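PDB 3WA7: tannase from Lactobacillus plantarum, which hydrolyses the galloyl ester bonds of tannins to release gallic acid, acting as an esterase of the alpha/beta-hydrolase fold. Local coordinates for residues S58-Y62 with L102-Y106; A111-G115 with A131-M136; Y216-N221 with L336-M342; V407-I413 with L434-G440. All coordinates share one frame. Residue numbers count along the deposited sequence, not the author numbering.

How the contacts relate
Following the chain from its N terminus, the four contacts come strictly in series, each closing before the next opens, so none nest or cross. Contact 1 ties the loop between strands 44-50 and 69-72 to the C-terminal end of helix 95-103. Contact 2 closes the loop that joins strand 107-111 to helix 131-145. Contact 3, closing the longest loop, brings helix 209-220 against the end of helix 332-339, its centre about 43 Å from that of contact 1. Contact 4 closes the beta-alpha-beta unit at the sheet edge formed by strand 440-444. Contacts 2 and 4 lie at connections of the central sheet, contact 1 peripherally against helix 457-468, and contact 3 outside the sheet.

Contact 1. Residues S58-Y62 with L102-Y106; sequences SVNGY and LKRGY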
loop_
_atom_site.group_PDB
_atom_site.type_symbol
_atom_site.label_atom_id
_atom_site.label_comp_id
_atom_site.label_asym_id
_atom_site.label_seq_id
_atom_site.Cartn_x
_atom_site.Cartn_y
_atom_site.Cartn_z
ATOM N N SER A 58 7.491 27.355 15.380
ATOM C CA SER A 58 6.413 26.452 15.010
ATOM C C SER A 58 5.921 26.598 13.579
ATOM O O SER A 58 6.171 27.604 12.912
ATOM C CB SER A 58 5.233 26.651 15.962
ATOM O OG SER A 58 4.713 27.964 15.844
ATOM N N VAL A 59 5.216 25.569 13.122
ATOM C CA VAL A 59 4.631 25.536 11.792
ATOM C C VAL A 59 3.281 24.839 11.903
ATOM O O VAL A 59 3.205 23.698 12.363
ATOM C CB VAL A 59 5.488 24.729 10.790
ATOM C CG1 VAL A 59 4.823 24.752 9.415
ATOM C CG2 VAL A 59 6.896 25.294 10.717
ATOM N N ASN A 60 2.217 25.527 11.497
ATOM C CA ASN A 60 0.879 24.945 11.540
ATOM C C ASN A 60 0.544 24.380 12.926
ATOM O O ASN A 60 -0.129 23.355 13.050
ATOM C CB ASN A 60 0.782 23.851 10.468
ATOM C CG ASN A 60 -0.621 23.295 10.310
ATOM O OD1 ASN A 60 -1.594 24.045 10.217
ATOM N ND2 ASN A 60 -0.729 21.969 10.259
ATOM N N GLY A 61 1.026 25.052 13.968
ATOM C CA GLY A 61 0.753 24.612 15.325
ATOM C C GLY A 61 1.687 23.545 15.870
ATOM O O GLY A 61 1.579 23.162 17.033
ATOM N N TYR A 62 2.602 23.061 15.038
ATOM C CA TYR A 62 3.548 22.037 15.471
ATOM C C TYR A 62 4.916 22.628 15.794
ATOM O O TYR A 62 5.285 23.683 15.284
ATOM C CB TYR A 62 3.747 20.982 14.383
ATOM C CG TYR A 62 2.516 20.193 14.007
ATOM C CD1 TYR A 62 1.911 20.364 12.762
ATOM C CD2 TYR A 62 1.991 19.231 14.869
ATOM C CE1 TYR A 62 0.815 19.588 12.379
ATOM C CE2 TYR A 62 0.897 18.451 14.495
ATOM C CZ TYR A 62 0.316 18.633 13.248
ATOM O OH TYR A 62 -0.750 17.846 12.865
ATOM N N LEU A 102 6.312 19.230 4.357
ATOM C CA LEU A 102 7.219 20.145 5.043
ATOM C C LEU A 102 6.512 21.474 5.285
ATOM O O LEU A 102 6.633 22.073 6.354
ATOM C CB LEU A 102 8.477 20.360 4.199
ATOM C CG LEU A 102 9.393 19.136 4.128
ATOM C CD1 LEU A 102 10.477 19.350 3.079
ATOM C CD2 LEU A 102 9.999 18.882 5.505
ATOM N N LYS A 103 5.769 21.920 4.279
ATOM C CA LYS A 103 5.016 23.165 4.360
ATOM C C LYS A 103 3.961 23.062 5.464
ATOM O O LYS A 103 3.634 24.050 6.127
ATOM C CB LYS A 103 4.343 23.442 3.007
ATOM C CG LYS A 103 3.555 24.742 2.936
ATOM C CD LYS A 103 3.033 24.974 1.527
ATOM C CE LYS A 103 2.268 26.286 1.416
ATOM N NZ LYS A 103 1.057 26.293 2.285
ATOM N N ARG A 104 3.447 21.850 5.663
ATOM C CA ARG A 104 2.424 21.581 6.670
ATOM C C ARG A 104 3.008 21.421 8.078
ATOM O O ARG A 104 2.265 21.305 9.053
ATOM C CB ARG A 104 1.657 20.311 6.295
ATOM C CG ARG A 104 0.363 20.101 7.056
ATOM C CD ARG A 104 -0.757 20.954 6.479
ATOM N NE ARG A 104 -2.059 20.560 7.010
ATOM C CZ ARG A 104 -3.208 20.719 6.361
ATOM N NH1 ARG A 104 -3.222 21.266 5.153
ATOM N NH2 ARG A 104 -4.345 20.321 6.917
ATOM N N GLY A 105 4.334 21.405 8.178
ATOM C CA GLY A 105 4.980 21.278 9.473
ATOM C C GLY A 105 5.372 19.869 9.880
ATOM O O GLY A 105 5.741 19.630 11.030
ATOM N N TYR A 106 5.296 18.925 8.948
ATOM C CA TYR A 106 5.660 17.544 9.260
ATOM C C TYR A 106 7.140 17.291 9.028
ATOM O O TYR A 106 7.745 17.870 8.125
ATOM C CB TYR A 106 4.905 16.558 8.365
ATOM C CG TYR A 106 3.400 16.672 8.370
ATOM C CD1 TYR A 106 2.652 16.128 7.330
ATOM C CD2 TYR A 106 2.722 17.322 9.402
ATOM C CE1 TYR A 106 1.268 16.227 7.308
ATOM C CE2 TYR A 106 1.332 17.428 9.391
ATOM C CZ TYR A 106 0.614 16.878 8.338
ATOM O OH TYR A 106 -0.758 16.982 8.303
#
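Tyr62, Val59 and Arg104 dominate this contact, in which a loop presses on the backbone where helix 95-103 ends. Val59 and Tyr62 bracket a type I' beta turn closed by Tyr62 N to Val59 O (2.8 Å) and Val59 N to Tyr62 O (2.9 Å). Val59 CG1 rests 3.5 Å from Gly105 CA and 3.6 Å from Lys103 O. Gly105 belongs to a Schellman motif that terminates the helix; lacking a CB, which would clash with Val59 O, it lets the turn sit directly on the helix end, and its positive phi by itself already calls for glycine. Arg104 O meets Asn60 CB at 3.3 Å and Tyr62 CD1 at 3.8 Å, and accepts a weak hydrogen bond from Asn60 ND2 (3.3 Å), which also bonds to Asp465. Tyr62 brings CE1 to 3.7 Å from Tyr106 CE2, the ring planes inclined at 69°. Both tyrosine hydroxyls bond to Asp465 of helix 457-468, which also forms a salt bridge with the Arg104 side chain.

Contact 2. Residues A111-G115 with A131-M136; sequences AGIRG and AFIVDM
Residues 111-115 run extended out of strand 107-111, and the first six residues of helix 131-145 pack beside them, with Ile113 CA 5.7 Å from Asp135 CA and Arg114 CA 5.4 Å from Phe132 CA. Arg114 (chi1 m, chi2 t, chi3 m) points toward the helix and meets Asp135 (chi1 m) in a two-pronged, buried salt bridge: NE to OD2 at 2.7 Å and NH2 to OD1 at 2.9 Å. Arg114 N also donates to Asp135 OD2 (2.9 Å), so this one oxygen takes both a main-chain and a side-chain proton. Asp135 OD1 accepts from Gln43 as well, while Arg114 NH1 bonds weakly to Val126 O. Ala131 CB lies over one guanidinium face, 3.8 Å from Arg114 CZ. Ile113 (chi1 and chi2 m) sets CG2 3.4 Å from Phe132 O and CD1 3.7 Å from Asp135 CB. The salt bridge joins the loop after strand 107-111 of the alpha/beta-hydrolase sheet to the first turns of helix 131-145, whose Phe132 and Val134 reach helices 164-174 and 182-188 respectively.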
loop_
_atom_site.group_PDB
_atom_site.type_symbol
_atom_site.label_atom_id
_atom_site.label_comp_id
_atom_site.label_asym_id
_atom_site.label_seq_id
_atom_site.Cartn_x
_atom_site.Cartn_y
_atom_site.Cartn_z
ATOM N N ALA A 111 12.743 6.448 3.790
ATOM C CA ALA A 111 13.700 5.351 3.756
ATOM C C ALA A 111 13.694 4.549 2.459
ATOM O O ALA A 111 12.646 4.343 1.845
ATOM C CB ALA A 111 13.452 4.420 4.941
ATOM N N GLY A 112 14.883 4.115 2.046
ATOM C CA GLY A 112 15.012 3.295 0.855
ATOM C C GLY A 112 14.653 1.890 1.303
ATOM O O GLY A 112 15.035 1.475 2.398
ATOM N N ILE A 113 13.930 1.158 0.462
ATOM C CA ILE A 113 13.469 -0.185 0.798
ATOM C C ILE A 113 13.841 -1.224 -0.258
ATOM O O ILE A 113 13.625 -1.010 -1.447
ATOM C CB ILE A 113 11.920 -0.183 0.947
ATOM C CG1 ILE A 113 11.499 0.856 1.991
ATOM C CG2 ILE A 113 11.420 -1.571 1.313
ATOM C CD1 ILE A 113 11.992 0.558 3.398
ATOM N N ARG A 114 14.398 -2.351 0.180
ATOM C CA ARG A 114 14.766 -3.422 -0.744
ATOM C C ARG A 114 13.533 -3.983 -1.446
ATOM O O ARG A 114 12.439 -4.006 -0.877
ATOM C CB ARG A 114 15.460 -4.560 0.002
ATOM C CG ARG A 114 16.902 -4.298 0.380
ATOM C CD ARG A 114 17.418 -5.463 1.202
ATOM N NE ARG A 114 16.786 -5.500 2.517
ATOM C CZ ARG A 114 16.832 -6.541 3.344
ATOM N NH1 ARG A 114 17.471 -7.650 2.992
ATOM N NH2 ARG A 114 16.271 -6.457 4.543
ATOM N N GLY A 115 13.732 -4.453 -2.675
ATOM C CA GLY A 115 12.650 -5.021 -3.461
ATOM C C GLY A 115 13.053 -6.355 -4.060
ATOM O O GLY A 115 14.213 -6.760 -3.953
ATOM N N ALA A 131 11.850 -9.007 3.015
ATOM C CA ALA A 131 12.803 -7.898 2.996
ATOM C C ALA A 131 12.175 -6.509 3.048
ATOM O O ALA A 131 12.626 -5.654 3.811
ATOM C CB ALA A 131 13.705 -8.006 1.766
ATOM N N PHE A 132 11.135 -6.283 2.251
ATOM C CA PHE A 132 10.501 -4.968 2.219
ATOM C C PHE A 132 9.998 -4.478 3.574
ATOM O O PHE A 132 10.224 -3.318 3.942
ATOM C CB PHE A 132 9.370 -4.944 1.171
ATOM C CG PHE A 132 8.108 -5.649 1.596
ATOM C CD1 PHE A 132 7.001 -4.921 2.027
ATOM C CD2 PHE A 132 8.014 -7.036 1.538
ATOM C CE1 PHE A 132 5.816 -5.560 2.391
ATOM C CE2 PHE A 132 6.834 -7.691 1.900
ATOM C CZ PHE A 132 5.732 -6.953 2.327
ATOM N N ILE A 133 9.336 -5.354 4.325
ATOM C CA ILE A 133 8.807 -4.968 5.625
ATOM C C ILE A 133 9.893 -4.965 6.700
ATOM O O ILE A 133 9.814 -4.208 7.664
ATOM C CB ILE A 133 7.618 -5.878 6.037
ATOM C CG1 ILE A 133 7.019 -5.396 7.360
ATOM C CG2 ILE A 133 8.066 -7.325 6.130
ATOM C CD1 ILE A 133 6.411 -4.003 7.295
ATOM N N VAL A 134 10.917 -5.799 6.531
ATOM C CA VAL A 134 12.018 -5.809 7.488
ATOM C C VAL A 134 12.714 -4.449 7.391
ATOM O O VAL A 134 13.058 -3.844 8.411
ATOM C CB VAL A 134 13.028 -6.944 7.182
ATOM C CG1 VAL A 134 14.315 -6.741 7.980
ATOM C CG2 VAL A 134 12.414 -8.286 7.550
ATOM N N ASP A 135 12.903 -3.959 6.167
ATOM C CA ASP A 135 13.550 -2.661 5.975
ATOM C C ASP A 135 12.696 -1.517 6.511
ATOM O O ASP A 135 13.216 -0.585 7.117
ATOM C CB ASP A 135 13.860 -2.406 4.497
ATOM C CG ASP A 135 15.105 -3.137 4.025
ATOM O OD1 ASP A 135 15.863 -3.652 4.877
ATOM O OD2 ASP A 135 15.331 -3.185 2.800
HETATM N N MSE A 136 11.387 -1.580 6.284
HETATM C CA MSE A 136 10.504 -0.530 6.780
HETATM C C MSE A 136 10.589 -0.489 8.306
HETATM O O MSE A 136 10.649 0.584 8.909
HETATM C CB MSE A 136 9.059 -0.794 6.342
HETATM C CG MSE A 136 8.106 0.366 6.609
HETATM SE SE MSE A 136 8.519 1.940 5.551
HETATM C CE MSE A 136 9.337 3.036 6.924
#

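Contact 3. Residues Y216-N221 with L336-M342; sequences YEWQFN and LKSLTRM
Phe220 (chi1 m) packs one ring face against Arg341, whose CA stands 3.9 Å from the ring centroid and 17° off the normal, a CH-pi contact. Phe220 ends helix 209-220, and its CA lies 6.3 Å from Arg341 CA; helix 332-339 stops at Leu339, after which Thr340 takes positive phi and Arg341 is extended. From there the Arg341 side chain (chi1 and chi2 t, chi3 m) turns back to the first helix. Its guanidinium forms a bidentate salt bridge with Glu217 (chi1 and chi2 m), NH2 to OE1 at 2.7 Å and NH1 to OE2 at 3.1 Å, while NH2 also gives a weak bond to Phe220 O (3.1 Å). Phe220 CB covers one guanidinium face, 3.4 Å from Arg341 NH2. Glu217 has a further partner in Ser258 of helix 252-271. Tyr216 (chi1 t) reaches past the arginine so that its OH accepts from Met342 N (3.2 Å), the same OH bonding Arg420 O. Leu336 (chi1 m, chi2 t), its O at the edge of the phenyl ring, places CD1 3.3 Å from Gln219 O; Gln219 OE1 bonds to Ser423. Met342, a selenomethionine, approaches a bound glycerol and lies near the probable Ser163-His451-Asp419 triad. A buried ion pair thus joins the last turn of helix 209-220 to the extended chain following helix 332-339, beside what is probably the catalytic pocket of this alpha/beta-hydrolase.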
loop_
_atom_site.group_PDB
_atom_site.type_symbol
_atom_site.label_atom_id
_atom_site.label_comp_id
_atom_site.label_asym_id
_atom_site.label_seq_id
_atom_site.Cartn_x
_atom_site.Cartn_y
_atom_site.Cartn_z
ATOM N N TYR A 216 -10.393 -11.303 -7.196
ATOM C CA TYR A 216 -10.381 -10.749 -8.542
ATOM C C TYR A 216 -11.409 -11.423 -9.439
ATOM O O TYR A 216 -12.089 -10.757 -10.220
ATOM C CB TYR A 216 -8.994 -10.884 -9.177
ATOM C CG TYR A 216 -8.695 -9.795 -10.187
ATOM C CD1 TYR A 216 -8.390 -8.498 -9.768
ATOM C CD2 TYR A 216 -8.756 -10.047 -11.559
ATOM C CE1 TYR A 216 -8.155 -7.474 -10.688
ATOM C CE2 TYR A 216 -8.523 -9.028 -12.491
ATOM C CZ TYR A 216 -8.225 -7.748 -12.048
ATOM O OH TYR A 216 -8.002 -6.739 -12.958
ATOM N N GLU A 217 -11.519 -12.742 -9.332
ATOM C CA GLU A 217 -12.469 -13.473 -10.154
ATOM C C GLU A 217 -13.906 -13.319 -9.673
ATOM O O GLU A 217 -14.839 -13.392 -10.471
ATOM C CB GLU A 217 -12.065 -14.942 -10.246
ATOM C CG GLU A 217 -10.718 -15.124 -10.930
ATOM C CD GLU A 217 -10.584 -14.262 -12.178
ATOM O OE1 GLU A 217 -11.475 -14.324 -13.050
ATOM O OE2 GLU A 217 -9.587 -13.521 -12.292
ATOM N N TRP A 218 -14.100 -13.112 -8.373
ATOM C CA TRP A 218 -15.449 -12.885 -7.880
ATOM C C TRP A 218 -15.931 -11.615 -8.581
ATOM O O TRP A 218 -17.083 -11.513 -9.005
ATOM C CB TRP A 218 -15.460 -12.646 -6.369
ATOM C CG TRP A 218 -16.746 -12.018 -5.899
ATOM C CD1 TRP A 218 -17.950 -12.641 -5.721
ATOM C CD2 TRP A 218 -16.973 -10.626 -5.644
ATOM N NE1 TRP A 218 -18.914 -11.721 -5.375
ATOM C CE2 TRP A 218 -18.340 -10.477 -5.322
ATOM C CE3 TRP A 218 -16.153 -9.489 -5.662
ATOM C CZ2 TRP A 218 -18.909 -9.234 -5.020
ATOM C CZ3 TRP A 218 -16.721 -8.249 -5.362
ATOM C CH2 TRP A 218 -18.086 -8.135 -5.045
ATOM N N GLN A 219 -15.027 -10.650 -8.713
ATOM C CA GLN A 219 -15.362 -9.382 -9.344
ATOM C C GLN A 219 -15.453 -9.405 -10.869
ATOM O O GLN A 219 -16.401 -8.865 -11.445
ATOM C CB GLN A 219 -14.354 -8.314 -8.928
ATOM C CG GLN A 219 -14.657 -6.930 -9.499
ATOM C CD GLN A 219 -13.786 -5.857 -8.882
ATOM O OE1 GLN A 219 -13.682 -5.761 -7.661
ATOM N NE2 GLN A 219 -13.163 -5.038 -9.723
ATOM N N PHE A 220 -14.492 -10.047 -11.526
ATOM C CA PHE A 220 -14.477 -10.045 -12.988
ATOM C C PHE A 220 -14.913 -11.296 -13.743
ATOM O O PHE A 220 -14.827 -11.331 -14.969
ATOM C CB PHE A 220 -13.089 -9.612 -13.480
ATOM C CG PHE A 220 -12.795 -8.150 -13.257
ATOM C CD1 PHE A 220 -11.780 -7.749 -12.390
ATOM C CD2 PHE A 220 -13.529 -7.174 -13.926
ATOM C CE1 PHE A 220 -11.500 -6.389 -12.194
ATOM C CE2 PHE A 220 -13.256 -5.814 -13.736
ATOM C CZ PHE A 220 -12.239 -5.425 -12.870
ATOM N N ASN A 221 -15.383 -12.320 -13.040
ATOM C CA ASN A 221 -15.830 -13.517 -13.739
ATOM C C ASN A 221 -16.931 -13.115 -14.714
ATOM O O ASN A 221 -17.816 -12.331 -14.371
ATOM C CB ASN A 221 -16.365 -14.558 -12.756
ATOM C CG ASN A 221 -16.938 -15.772 -13.456
ATOM O OD1 ASN A 221 -18.156 -15.932 -13.549
ATOM N ND2 ASN A 221 -16.059 -16.630 -13.969
ATOM N N LEU A 336 -18.723 -2.998 -13.930
ATOM C CA LEU A 336 -17.464 -3.725 -14.054
ATOM C C LEU A 336 -17.091 -4.003 -15.504
ATOM O O LEU A 336 -15.920 -3.907 -15.878
ATOM C CB LEU A 336 -17.537 -5.028 -13.252
ATOM C CG LEU A 336 -17.684 -4.747 -11.753
ATOM C CD1 LEU A 336 -17.975 -6.029 -10.998
ATOM C CD2 LEU A 336 -16.409 -4.077 -11.234
ATOM N N LYS A 337 -18.081 -4.345 -16.324
ATOM C CA LYS A 337 -17.817 -4.609 -17.734
ATOM C C LYS A 337 -17.371 -3.313 -18.407
ATOM O O LYS A 337 -16.491 -3.311 -19.270
ATOM C CB LYS A 337 -19.080 -5.147 -18.415
ATOM C CG LYS A 337 -18.916 -5.430 -19.899
ATOM C CD LYS A 337 -20.202 -5.995 -20.494
ATOM C CE LYS A 337 -20.049 -6.261 -21.984
ATOM N NZ LYS A 337 -21.318 -6.761 -22.594
ATOM N N SER A 338 -17.988 -2.209 -17.997
ATOM C CA SER A 338 -17.677 -0.893 -18.540
ATOM C C SER A 338 -16.274 -0.460 -18.111
ATOM O O SER A 338 -15.514 0.094 -18.900
ATOM C CB SER A 338 -18.717 0.126 -18.054
ATOM O OG SER A 338 -18.505 1.401 -18.630
ATOM N N LEU A 339 -15.937 -0.734 -16.856
ATOM C CA LEU A 339 -14.631 -0.381 -16.307
ATOM C C LEU A 339 -13.510 -1.202 -16.952
ATOM O O LEU A 339 -12.407 -0.695 -17.181
ATOM C CB LEU A 339 -14.638 -0.613 -14.796
ATOM C CG LEU A 339 -13.350 -0.284 -14.044
ATOM C CD1 LEU A 339 -12.968 1.175 -14.273
ATOM C CD2 LEU A 339 -13.558 -0.565 -12.566
ATOM N N THR A 340 -13.827 -2.465 -17.226
ATOM C CA THR A 340 -12.950 -3.470 -17.840
ATOM C C THR A 340 -12.005 -4.202 -16.890
ATOM O O THR A 340 -11.558 -3.670 -15.866
ATOM C CB THR A 340 -12.086 -2.908 -19.017
ATOM O OG1 THR A 340 -10.992 -2.138 -18.503
ATOM C CG2 THR A 340 -12.936 -2.049 -19.947
ATOM N N ARG A 341 -11.725 -5.449 -17.248
ATOM C CA ARG A 341 -10.818 -6.307 -16.501
ATOM C C ARG A 341 -9.402 -5.946 -16.934
ATOM O O ARG A 341 -9.147 -5.729 -18.117
ATOM C CB ARG A 341 -11.104 -7.777 -16.834
ATOM C CG ARG A 341 -10.016 -8.751 -16.394
ATOM C CD ARG A 341 -10.160 -10.092 -17.105
ATOM N NE ARG A 341 -11.186 -10.950 -16.517
ATOM C CZ ARG A 341 -10.992 -11.735 -15.459
ATOM N NH1 ARG A 341 -9.807 -11.777 -14.864
ATOM N NH2 ARG A 341 -11.984 -12.489 -15.002
HETATM N N MSE A 342 -8.484 -5.889 -15.978
HETATM C CA MSE A 342 -7.100 -5.549 -16.275
HETATM C C MSE A 342 -6.209 -6.780 -16.386
HETATM O O MSE A 342 -5.509 -6.965 -17.381
HETATM C CB MSE A 342 -6.544 -4.636 -15.182
HETATM C CG MSE A 342 -5.111 -4.209 -15.404
HETATM SE SE MSE A 342 -4.385 -3.360 -13.838
HETATM C CE MSE A 342 -2.516 -3.708 -14.158
#

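Contact 4. Residues V407-I413 with L434-G440; sequences VAKHWRI and LENHGYG
Two bumps of the 434-440 segment, Tyr439 and Leu434, fit against the side of the chain that runs into strand 410-414. Residues 410-413 are extended; helix 425-436 ends in a Schellman motif (Tyr439 N to Leu434 O 3.0 Å, Gly438 N to Glu435 O 3.1 Å) with Gly438 at positive phi, and the chain then turns into the parallel edge strand. His410 pairs with Gly440, their CA atoms 4.7 Å apart, through Gly440 N to Lys409 O (2.9 Å) and Trp411 N to Gly440 O (2.8 Å). The Tyr439 ring (chi1 m) fills the hollow bounded by Val407, Ala408 and Lys409: Val407 CG1 sits over its face, 4.0 Å from the centroid, and Lys409 NZ lies 3.6 Å from Tyr439 CE2. Trp411 (chi1 m, chi2 65°) presents its indole as a flat wall, held by NE1 to Ala408 O (2.9 Å); Leu434 (chi1 m, chi2 t) sets CD2 3.7 Å from the five-membered-ring centroid, and its CD1 meets Ile413 CD1 at 3.7 Å. The crossover is the beta-alpha-beta unit at the sheet edge: strand 199-203 flanks 410-414 on one side and 440-444 on the other, while helix 164-174 packs against Trp411.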
loop_
_atom_site.group_PDB
_atom_site.type_symbol
_atom_site.label_atom_id
_atom_site.label_comp_id
_atom_site.label_asym_id
_atom_site.label_seq_id
_atom_site.Cartn_x
_atom_site.Cartn_y
_atom_site.Cartn_z
ATOM N N VAL A 407 -0.819 -2.960 17.290
ATOM C CA VAL A 407 -1.410 -2.358 16.095
ATOM C C VAL A 407 -1.697 -0.860 16.166
ATOM O O VAL A 407 -2.220 -0.368 17.165
ATOM C CB VAL A 407 -2.732 -3.096 15.748
ATOM C CG1 VAL A 407 -3.303 -2.585 14.431
ATOM C CG2 VAL A 407 -2.480 -4.603 15.680
ATOM N N ALA A 408 -1.357 -0.141 15.098
ATOM C CA ALA A 408 -1.616 1.296 15.034
ATOM C C ALA A 408 -3.115 1.487 15.253
ATOM O O ALA A 408 -3.921 0.688 14.779
ATOM C CB ALA A 408 -1.209 1.847 13.668
ATOM N N LYS A 409 -3.496 2.544 15.962
ATOM C CA LYS A 409 -4.907 2.771 16.242
ATOM C C LYS A 409 -5.656 3.605 15.204
ATOM O O LYS A 409 -6.888 3.643 15.213
ATOM C CB LYS A 409 -5.057 3.420 17.623
ATOM C CG LYS A 409 -4.433 2.608 18.757
ATOM C CD LYS A 409 -4.985 1.182 18.792
ATOM C CE LYS A 409 -4.288 0.341 19.854
ATOM N NZ LYS A 409 -4.815 -1.053 19.902
ATOM N N HIS A 410 -4.924 4.245 14.298
ATOM C CA HIS A 410 -5.545 5.112 13.293
ATOM C C HIS A 410 -5.167 4.738 11.866
ATOM O O HIS A 410 -3.982 4.665 11.530
ATOM C CB HIS A 410 -5.136 6.559 13.569
ATOM C CG HIS A 410 -5.246 6.944 15.011
ATOM N ND1 HIS A 410 -6.457 7.085 15.653
ATOM C CD2 HIS A 410 -4.295 7.170 15.948
ATOM C CE1 HIS A 410 -6.247 7.380 16.924
ATOM N NE2 HIS A 410 -4.944 7.438 17.129
ATOM N N TRP A 411 -6.182 4.540 11.024
ATOM C CA TRP A 411 -5.974 4.143 9.632
ATOM C C TRP A 411 -6.742 4.976 8.608
ATOM O O TRP A 411 -7.900 5.336 8.828
ATOM C CB TRP A 411 -6.399 2.681 9.432
ATOM C CG TRP A 411 -5.683 1.698 10.292
ATOM C CD1 TRP A 411 -5.737 1.608 11.654
ATOM C CD2 TRP A 411 -4.777 0.678 9.858
ATOM N NE1 TRP A 411 -4.916 0.599 12.093
ATOM C CE2 TRP A 411 -4.315 0.010 11.013
ATOM C CE3 TRP A 411 -4.311 0.261 8.605
ATOM C CZ2 TRP A 411 -3.403 -1.054 10.954
ATOM C CZ3 TRP A 411 -3.405 -0.799 8.545
ATOM C CH2 TRP A 411 -2.962 -1.442 9.716
ATOM N N ARG A 412 -6.094 5.257 7.482
ATOM C CA ARG A 412 -6.723 5.983 6.383
ATOM C C ARG A 412 -6.412 5.190 5.121
ATOM O O ARG A 412 -5.251 5.057 4.720
ATOM C CB ARG A 412 -6.185 7.409 6.246
ATOM C CG ARG A 412 -6.906 8.203 5.152
ATOM C CD ARG A 412 -6.495 9.670 5.151
ATOM N NE ARG A 412 -7.319 10.488 4.260
ATOM C CZ ARG A 412 -7.153 10.581 2.943
ATOM N NH1 ARG A 412 -6.186 9.906 2.340
ATOM N NH2 ARG A 412 -7.953 11.362 2.229
ATOM N N ILE A 413 -7.454 4.650 4.506
ATOM C CA ILE A 413 -7.297 3.837 3.312
ATOM C C ILE A 413 -8.082 4.391 2.133
ATOM O O ILE A 413 -9.230 4.815 2.286
ATOM C CB ILE A 413 -7.787 2.400 3.576
ATOM C CG1 ILE A 413 -7.051 1.816 4.788
ATOM C CG2 ILE A 413 -7.592 1.541 2.331
ATOM C CD1 ILE A 413 -7.566 0.460 5.214
ATOM N N LEU A 434 -10.886 -3.753 10.208
ATOM C CA LEU A 434 -10.330 -2.760 11.125
ATOM C C LEU A 434 -11.432 -2.214 12.028
ATOM O O LEU A 434 -11.262 -2.116 13.245
ATOM C CB LEU A 434 -9.684 -1.612 10.342
ATOM C CG LEU A 434 -8.324 -1.940 9.715
ATOM C CD1 LEU A 434 -7.941 -0.865 8.699
ATOM C CD2 LEU A 434 -7.273 -2.044 10.817
ATOM N N GLU A 435 -12.566 -1.868 11.422
ATOM C CA GLU A 435 -13.700 -1.338 12.170
ATOM C C GLU A 435 -14.206 -2.378 13.166
ATOM O O GLU A 435 -14.500 -2.058 14.319
ATOM C CB GLU A 435 -14.831 -0.944 11.211
ATOM C CG GLU A 435 -15.993 -0.204 11.878
ATOM C CD GLU A 435 -16.892 -1.108 12.710
ATOM O OE1 GLU A 435 -17.678 -0.578 13.528
ATOM O OE2 GLU A 435 -16.828 -2.346 12.544
ATOM N N ASN A 436 -14.304 -3.624 12.707
ATOM C CA ASN A 436 -14.780 -4.724 13.538
ATOM C C ASN A 436 -13.935 -4.926 14.785
ATOM O O ASN A 436 -14.438 -5.377 15.812
ATOM C CB ASN A 436 -14.778 -6.036 12.746
ATOM C CG ASN A 436 -15.930 -6.140 11.771
ATOM O OD1 ASN A 436 -16.007 -7.096 11.002
ATOM N ND2 ASN A 436 -16.834 -5.164 11.797
ATOM N N HIS A 437 -12.647 -4.616 14.694
ATOM C CA HIS A 437 -11.773 -4.803 15.843
ATOM C C HIS A 437 -11.509 -3.540 16.650
ATOM O O HIS A 437 -10.597 -3.502 17.477
ATOM C CB HIS A 437 -10.461 -5.463 15.406
ATOM C CG HIS A 437 -10.620 -6.905 15.028
ATOM N ND1 HIS A 437 -11.110 -7.306 13.803
ATOM C CD2 HIS A 437 -10.413 -8.040 15.738
ATOM C CE1 HIS A 437 -11.198 -8.624 13.775
ATOM N NE2 HIS A 437 -10.784 -9.094 14.937
ATOM N N GLY A 438 -12.314 -2.510 16.404
ATOM C CA GLY A 438 -12.197 -1.272 17.156
ATOM C C GLY A 438 -11.173 -0.235 16.741
ATOM O O GLY A 438 -10.968 0.741 17.465
ATOM N N TYR A 439 -10.529 -0.420 15.596
ATOM C CA TYR A 439 -9.537 0.553 15.153
ATOM C C TYR A 439 -10.173 1.697 14.379
ATOM O O TYR A 439 -11.209 1.525 13.733
ATOM C CB TYR A 439 -8.469 -0.126 14.292
ATOM C CG TYR A 439 -7.717 -1.207 15.029
ATOM C CD1 TYR A 439 -8.027 -2.553 14.839
ATOM C CD2 TYR A 439 -6.725 -0.882 15.954
ATOM C CE1 TYR A 439 -7.372 -3.548 15.549
ATOM C CE2 TYR A 439 -6.064 -1.875 16.676
ATOM C CZ TYR A 439 -6.392 -3.204 16.468
ATOM O OH TYR A 439 -5.745 -4.189 17.178
ATOM N N GLY A 440 -9.558 2.874 14.468
ATOM C CA GLY A 440 -10.063 4.028 13.752
ATOM C C GLY A 440 -9.758 3.845 12.279
ATOM O O GLY A 440 -8.619 3.557 11.907
#